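Local coordinates for triosephosphate isomerase (Toxoplasma gondii, PDB 5UPR), which probably catalyses the interconversion of D-glyceraldehyde 3-phosphate and dihydroxyacetone phosphate in glycolysis and gluconeogenesis, working as a homodimeric TIM barrel, at residues Q75-A80 and S86-K91; P113-S116 and K122-R125. One frame throughout, in Å; residues are numbered along the deposited sequence.

Contact 1. Residues Q75-A80 and S86-K91; sequences QQAYGA and SPKMIK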
loop_
_atom_site.group_PDB
_atom_site.type_symbol
_atom_site.label_atom_id
_atom_site.label_comp_id
_atom_site.label_asym_id
_atom_site.label_seq_id
_atom_site.Cartn_x
_atom_site.Cartn_y
_atom_site.Cartn_z
ATOM N N GLN A 75 2.502 -10.761 -3.425
ATOM C CA GLN A 75 3.717 -11.403 -2.875
ATOM C C GLN A 75 3.347 -11.864 -1.472
ATOM O O GLN A 75 3.007 -11.036 -0.613
ATOM C CB GLN A 75 4.882 -10.426 -2.861
ATOM C CG GLN A 75 5.092 -9.747 -4.214
ATOM C CD GLN A 75 5.306 -10.748 -5.325
ATOM O OE1 GLN A 75 6.354 -11.378 -5.361
ATOM N NE2 GLN A 75 4.346 -10.888 -6.204
ATOM N N GLN A 76 3.386 -13.172 -1.251
ATOM C CA GLN A 76 2.740 -13.751 -0.100
ATOM C C GLN A 76 3.472 -13.571 1.225
ATOM O O GLN A 76 2.847 -13.399 2.248
ATOM C CB GLN A 76 2.540 -15.283 -0.345
ATOM C CG GLN A 76 1.850 -15.966 0.804
ATOM C CD GLN A 76 1.444 -17.401 0.506
ATOM O OE1 GLN A 76 1.028 -17.730 -0.614
ATOM N NE2 GLN A 76 1.511 -18.248 1.535
ATOM N N ALA A 77 4.790 -13.606 1.207
ATOM C CA ALA A 77 5.597 -13.743 2.423
ATOM C C ALA A 77 6.470 -12.462 2.608
ATOM O O ALA A 77 6.107 -11.440 2.111
ATOM C CB ALA A 77 6.470 -14.970 2.307
ATOM N N TYR A 78 7.553 -12.525 3.360
ATOM C CA TYR A 78 8.488 -11.389 3.512
ATOM C C TYR A 78 9.560 -11.467 2.390
ATOM O O TYR A 78 9.942 -12.533 1.934
ATOM C CB TYR A 78 9.212 -11.445 4.883
ATOM C CG TYR A 78 8.266 -11.352 6.085
ATOM C CD1 TYR A 78 7.575 -10.191 6.322
ATOM C CD2 TYR A 78 8.097 -12.391 6.991
ATOM C CE1 TYR A 78 6.752 -10.038 7.425
ATOM C CE2 TYR A 78 7.250 -12.266 8.120
ATOM C CZ TYR A 78 6.532 -11.102 8.291
ATOM O OH TYR A 78 5.675 -10.856 9.347
ATOM N N GLY A 79 10.019 -10.307 1.958
ATOM C CA GLY A 79 11.118 -10.191 1.039
ATOM C C GLY A 79 11.211 -8.840 0.369
ATOM O O GLY A 79 10.733 -7.823 0.898
ATOM N N ALA A 80 11.776 -8.842 -0.839
ATOM C CA ALA A 80 12.257 -7.603 -1.474
ATOM C C ALA A 80 11.132 -6.983 -2.354
ATOM O O ALA A 80 11.230 -6.968 -3.590
ATOM C CB ALA A 80 13.512 -7.926 -2.273
ATOM N N SER A 86 2.684 -7.648 2.567
ATOM C CA SER A 86 2.311 -9.034 2.286
ATOM C C SER A 86 1.259 -9.562 3.275
ATOM O O SER A 86 1.125 -9.075 4.428
ATOM C CB SER A 86 3.542 -9.923 2.321
ATOM O OG SER A 86 4.116 -9.952 3.615
ATOM N N PRO A 87 0.496 -10.602 2.841
ATOM C CA PRO A 87 -0.490 -11.135 3.773
ATOM C C PRO A 87 0.164 -11.744 5.008
ATOM O O PRO A 87 -0.429 -11.723 6.095
ATOM C CB PRO A 87 -1.224 -12.178 2.935
ATOM C CG PRO A 87 -0.348 -12.430 1.715
ATOM C CD PRO A 87 0.341 -11.122 1.462
ATOM N N LYS A 88 1.354 -12.278 4.866
ATOM C CA LYS A 88 2.048 -12.872 6.032
ATOM C C LYS A 88 2.353 -11.766 7.027
ATOM O O LYS A 88 2.153 -11.958 8.227
ATOM C CB LYS A 88 3.311 -13.569 5.561
ATOM C CG LYS A 88 4.102 -14.280 6.644
ATOM C CD LYS A 88 5.267 -15.021 5.971
ATOM C CE LYS A 88 6.326 -15.405 6.914
ATOM N NZ LYS A 88 6.006 -16.673 7.535
HETATM N N MSE A 89 2.831 -10.609 6.552
HETATM C CA MSE A 89 3.106 -9.467 7.445
HETATM C C MSE A 89 1.855 -9.013 8.168
HETATM O O MSE A 89 1.869 -8.723 9.397
HETATM C CB MSE A 89 3.686 -8.317 6.589
HETATM C CG MSE A 89 4.017 -7.124 7.445
HETATM SE SE MSE A 89 4.585 -5.614 6.373
HETATM C CE MSE A 89 6.416 -6.205 5.996
ATOM N N ILE A 90 0.765 -8.900 7.381
ATOM C CA ILE A 90 -0.504 -8.379 7.888
ATOM C C ILE A 90 -0.998 -9.344 8.992
ATOM O O ILE A 90 -1.338 -8.940 10.080
ATOM C CB ILE A 90 -1.515 -8.194 6.727
ATOM C CG1 ILE A 90 -1.086 -6.987 5.858
ATOM C CG2 ILE A 90 -2.926 -7.942 7.233
ATOM C CD1 ILE A 90 -1.740 -6.976 4.485
ATOM N N LYS A 91 -0.978 -10.641 8.708
ATOM C CA LYS A 91 -1.429 -11.623 9.687
ATOM C C LYS A 91 -0.585 -11.620 10.971
ATOM O O LYS A 91 -1.113 -11.688 12.082
ATOM C CB LYS A 91 -1.412 -13.038 9.057
ATOM C CG LYS A 91 -1.820 -14.170 9.995
ATOM C CD LYS A 91 -3.280 -14.027 10.340
ATOM C CE LYS A 91 -3.750 -15.064 11.369
ATOM N NZ LYS A 91 -5.212 -15.054 11.269
HETATM O O HOH W 1 4.172 -8.235 10.897
#
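The carbonyl of Q75 lies over the start of the helix that follows, its O 3.4 Å from P87 CD and close to the CB of S86; buried here, this oxygen has no hydrogen-bond partner in the model. Q76 does better: K88 N donates to Q76 O over 3.2 Å, meeting the carbonyl almost head-on at a C=O...N angle of 168°. K88 is in the first turn, where backbone N-H groups lack the usual helical acceptor, and the loop supplies one. The side-chain amide of Q76 turns elsewhere, to N129 and E130. At A77 the small CB suits the close passage of the K88 chain, whose CD lies 3.9 Å away. A77 O takes a weak hydrogen bond from S86 OG at 2.9 Å. S86 is the N-cap, and the same hydroxyl accepts from M89 N at 3.3 Å; with chi1 at 64°, OG sits between the backbone N and the carbonyl carbon, reaching both partners. Y78 lays its ring across two helix side chains, both on the same side of its plane: K88 CE comes to 3.5 Å from CE2, and CB of M89, a selenomethionine, to 3.6 Å from CE1. An aromatic residue suits this place because its ring carbons meet the aliphatic parts of K88 and M89 while the phenol OH hydrogen-bonds E92. As in other triosephosphate isomerases, the loop after the third barrel strand reaches into the second subunit; N-capped helix 87-92 packs under it, helix 117-129 lies beside Q76 and P87, and that subunit meets S86 and M89.

Contact 2. Residues P113-S116 and K122-R125; sequences PGES and KKVR. With SO4 (sulfate ion), chain F.
K123 reaches from helix 117-129 to E115, and the two side chains meet at about a right angle. E115 lies near the second subunit, in the loop that leads from the active-site end of the fourth barrel strand, by way of helix 103-107, to helix 117-129. A long lysine suits the place, since the CA atoms of the pair are 9.7 Å apart and its extended chain bridges most of that distance. NZ comes to 3.0 Å from E115 OE2 in a salt bridge whose hydrogen bond is weak. E115 is extended as well (chi2 170°), and OE1 stays farther off, 3.8 Å from K123 NZ, so one carboxylate oxygen does the pairing. Both ends have stronger partners: R105 NE binds E115 OE2, and D71 OD1 binds K123 NZ. Two residues farther along, R125 points its guanidinium to a sulfate, probably from the crystallisation liquor. Its planar, two-pronged end fits the ion, which lies at the edge in the guanidinium plane: NH1 donates to O1 at 2.7 Å and NH2 to O2 at 3.1 Å. N129 and the carbonyl of A164 also hold the group. At the buried end, two acids and two bases alternate from R105 through E115 and K123 to D71; such an arrangement probably balances charge in a buried place and would favour the ionised forms.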
loop_
_atom_site.group_PDB
_atom_site.type_symbol
_atom_site.label_atom_id
_atom_site.label_comp_id
_atom_site.label_asym_id
_atom_site.label_seq_id
_atom_site.Cartn_x
_atom_site.Cartn_y
_atom_site.Cartn_z
ATOM N N PRO A 113 -1.660 0.820 -14.853
ATOM C CA PRO A 113 -2.737 -0.150 -14.956
ATOM C C PRO A 113 -3.150 -0.705 -13.598
ATOM O O PRO A 113 -2.349 -0.798 -12.698
ATOM C CB PRO A 113 -2.141 -1.256 -15.850
ATOM C CG PRO A 113 -1.139 -0.545 -16.691
ATOM C CD PRO A 113 -0.567 0.534 -15.781
ATOM N N GLY A 114 -4.429 -1.012 -13.452
ATOM C CA GLY A 114 -4.967 -1.609 -12.246
ATOM C C GLY A 114 -4.811 -3.131 -12.227
ATOM O O GLY A 114 -4.112 -3.707 -13.057
ATOM N N GLU A 115 -5.460 -3.713 -11.222
ATOM C CA GLU A 115 -5.401 -5.161 -10.947
ATOM C C GLU A 115 -6.434 -5.885 -11.791
ATOM O O GLU A 115 -7.633 -5.644 -11.645
ATOM C CB GLU A 115 -5.738 -5.376 -9.449
ATOM C CG GLU A 115 -4.786 -4.682 -8.510
ATOM C CD GLU A 115 -5.194 -4.650 -7.045
ATOM O OE1 GLU A 115 -6.159 -5.356 -6.584
ATOM O OE2 GLU A 115 -4.550 -3.782 -6.376
ATOM N N SER A 116 -5.981 -6.806 -12.635
ATOM C CA SER A 116 -6.864 -7.671 -13.399
ATOM C C SER A 116 -7.587 -8.683 -12.524
ATOM O O SER A 116 -7.240 -8.864 -11.315
ATOM C CB SER A 116 -6.037 -8.449 -14.417
ATOM O OG SER A 116 -5.195 -9.401 -13.757
ATOM N N LYS A 122 -4.866 -13.880 -7.453
ATOM C CA LYS A 122 -3.587 -14.207 -6.834
ATOM C C LYS A 122 -3.459 -13.592 -5.440
ATOM O O LYS A 122 -2.971 -14.256 -4.509
ATOM C CB LYS A 122 -2.441 -13.735 -7.709
ATOM C CG LYS A 122 -1.049 -14.055 -7.228
ATOM C CD LYS A 122 -0.004 -13.720 -8.291
ATOM C CE LYS A 122 1.373 -14.107 -7.772
ATOM N NZ LYS A 122 1.741 -15.526 -7.972
ATOM N N LYS A 123 -3.920 -12.334 -5.274
ATOM C CA LYS A 123 -3.910 -11.733 -3.938
ATOM C C LYS A 123 -4.799 -12.536 -2.971
ATOM O O LYS A 123 -4.413 -12.733 -1.806
ATOM C CB LYS A 123 -4.345 -10.290 -3.970
ATOM C CG LYS A 123 -3.427 -9.334 -4.673
ATOM C CD LYS A 123 -3.899 -7.880 -4.732
ATOM C CE LYS A 123 -2.783 -7.030 -5.212
ATOM N NZ LYS A 123 -2.841 -5.642 -4.769
ATOM N N VAL A 124 -5.972 -12.954 -3.439
ATOM C CA VAL A 124 -6.928 -13.679 -2.574
ATOM C C VAL A 124 -6.286 -14.995 -2.080
ATOM O O VAL A 124 -6.296 -15.297 -0.871
ATOM C CB VAL A 124 -8.288 -13.949 -3.242
ATOM C CG1 VAL A 124 -9.176 -14.804 -2.331
ATOM C CG2 VAL A 124 -9.028 -12.651 -3.580
ATOM N N ARG A 125 -5.745 -15.761 -3.015
ATOM C CA ARG A 125 -5.103 -17.030 -2.679
ATOM C C ARG A 125 -3.975 -16.849 -1.644
ATOM O O ARG A 125 -3.854 -17.639 -0.705
ATOM C CB ARG A 125 -4.498 -17.683 -3.930
ATOM C CG ARG A 125 -3.708 -18.949 -3.714
ATOM C CD ARG A 125 -4.609 -19.980 -3.007
ATOM N NE ARG A 125 -3.950 -21.248 -2.630
ATOM C CZ ARG A 125 -3.912 -22.382 -3.318
ATOM N NH1 ARG A 125 -4.573 -22.545 -4.470
ATOM N NH2 ARG A 125 -3.154 -23.355 -2.871
HETATM S S SO4 F . -3.853 -25.579 -5.854
HETATM O O1 SO4 F . -4.974 -25.206 -4.960
HETATM O O2 SO4 F . -2.603 -25.523 -5.067
HETATM O O3 SO4 F . -4.105 -26.978 -6.277
HETATM O O4 SO4 F . -3.789 -24.701 -7.052
#

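From the N terminus, contact 1 comes first: after strand 65-69 the chain makes the long loop whose part 75-80 is folded back on the beginning of helix 87-92, with five residues between the segments. The chain then passes through strand 97-100 and helix 103-107 before contact 2 joins residues 113-116 to helix 117-129, spanning the first turn or so of that helix. The contacts follow in series, neither nested nor crossed; their centres are 15 Å apart and their nearest atoms about 5 Å. Helix 117-129 is common ground, bearing K123 and also lying against Q76 and P87. Both contacts face the second subunit, so together they shape neighbouring parts of the dimer-facing side of the barrel.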